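Local coordinates for CigR Protein (Salmonella enterica subsp. enterica serovar Typhimurium, PDB 4EW5), which is an inner membrane protein whose C-terminal domain pairs with a second copy in the crystal, at the interface of chains A and B. Residues are numbered along the deposited sequence; one frame, centred on the assembly and turned at random. Chains: chain A/B, CigR Protein.

The interface of chains A and B. Residues chain A 69, 74, 83, 92-93; chain B 8, 11, 14.
The phenol hydroxyl of A:Tyr69 donates a short hydrogen bond to the carboxylate of B:Asp14, OH to OD2 2.6 Å. OD2 receives it on its anti lone pair, the one turned away from OD1, and lies at the edge of the phenol ring, in its plane. Ring and carboxylate are twisted 36° apart. With CG beside the backbone N and anti to the carbonyl carbon (chi1 -70°), the B:Asp14 carboxylate is directed at the hydroxyl. One face of the same tyrosine ring is capped by B:Pro8, whose CB sits over the ring centre, 3.5 Å from the centroid, in a CH-pi contact. The proline on one face and the bond at the hydroxyl together probably limit the ring's movement. Behind the proline, A:Thr92 turns its methyl rather than its hydroxyl to the partner, CG2 lying 3.7 Å from B:Pro8 CG.

B:Val11 splits its two methyls between neighbours. B:Val11 CG1, anti to the backbone N (chi1 169°), meets the six-membered end of the indole, 3.8 Å from A:Trp74 CH2, and also touches the methyl of A:Ala93. B:Val11 CG2 lies 3.9 Å from A:Tyr69 CZ and also meets A:Leu83 CD2. That leucine methyl also packs on B:Pro8 CB, while the other branch, CD1, rests on one indole face toward its rim, bracing A:Trp74 from within chain A.

Two-fold symmetry repeats the contact with chains exchanged; the dimer may or may not form in the membrane-bound protein. In the fold, strands 72-77, 80-85 and 91-95 of chain A, with the loop carrying A:Tyr69, receive the chain B loop with B:Pro8 and the first turn of helix 11-26, which carries B:Val11 and B:Asp14.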
# COMPACT_ATOMS: atom_id res chain seq x y z
N TYR A 69 6.42 4.10 -12.73
CA TYR A 69 5.49 4.60 -13.75
C TYR A 69 6.23 5.50 -14.69
O TYR A 69 6.71 6.60 -14.29
CB TYR A 69 4.38 5.42 -13.12
CG TYR A 69 3.62 4.74 -12.02
CD1 TYR A 69 2.55 3.89 -12.30
CD2 TYR A 69 3.95 4.96 -10.69
CE1 TYR A 69 1.86 3.28 -11.29
CE2 TYR A 69 3.29 4.32 -9.65
CZ TYR A 69 2.23 3.51 -9.92
OH TYR A 69 1.60 2.88 -8.86
N TRP A 74 9.68 9.14 -8.03
CA TRP A 74 9.51 9.29 -6.59
C TRP A 74 10.59 10.28 -6.09
O TRP A 74 11.76 10.22 -6.55
CB TRP A 74 9.70 7.95 -5.91
CG TRP A 74 8.55 7.03 -6.11
CD1 TRP A 74 8.45 5.95 -6.97
CD2 TRP A 74 7.25 7.12 -5.46
NE1 TRP A 74 7.25 5.34 -6.87
CE2 TRP A 74 6.47 5.99 -5.96
CE3 TRP A 74 6.71 7.96 -4.49
CZ2 TRP A 74 5.20 5.75 -5.52
CZ3 TRP A 74 5.43 7.68 -4.07
CH2 TRP A 74 4.70 6.59 -4.57
N LEU A 83 5.35 11.06 -5.41
CA LEU A 83 5.50 10.72 -6.76
C LEU A 83 5.11 11.98 -7.57
O LEU A 83 4.00 12.53 -7.39
CB LEU A 83 4.52 9.64 -7.17
CG LEU A 83 4.62 9.06 -8.59
CD1 LEU A 83 5.94 8.28 -8.82
CD2 LEU A 83 3.45 8.18 -8.95
N THR A 92 1.44 13.56 -7.70
CA THR A 92 0.63 12.43 -8.12
C THR A 92 0.24 11.47 -6.99
O THR A 92 -0.83 10.82 -7.01
CB THR A 92 1.37 11.70 -9.30
OG1 THR A 92 1.56 12.67 -10.34
CG2 THR A 92 0.57 10.54 -9.89
N ALA A 93 1.08 11.34 -5.99
CA ALA A 93 0.78 10.55 -4.80
C ALA A 93 1.67 11.08 -3.75
O ALA A 93 2.77 11.53 -4.09
CB ALA A 93 1.06 9.05 -5.01
N PRO B 8 -0.20 5.75 -13.16
CA PRO B 8 -0.41 5.80 -11.70
C PRO B 8 -1.82 6.24 -11.34
O PRO B 8 -2.02 7.25 -10.67
CB PRO B 8 0.63 6.79 -11.26
CG PRO B 8 0.66 7.77 -12.42
CD PRO B 8 0.51 6.94 -13.65
N VAL B 11 -2.16 4.50 -7.06
CA VAL B 11 -0.77 4.22 -6.65
C VAL B 11 -0.75 3.40 -5.34
O VAL B 11 -0.02 2.41 -5.22
CB VAL B 11 0.04 5.53 -6.51
CG1 VAL B 11 1.41 5.25 -5.81
CG2 VAL B 11 0.16 6.20 -7.92
N ASP B 14 -1.46 -0.15 -5.97
CA ASP B 14 -0.31 -0.81 -6.65
C ASP B 14 0.76 -1.13 -5.60
O ASP B 14 1.39 -2.22 -5.64
CB ASP B 14 0.33 0.09 -7.69
CG ASP B 14 -0.59 0.31 -8.93
OD1 ASP B 14 -1.43 -0.62 -9.24
OD2 ASP B 14 -0.38 1.35 -9.57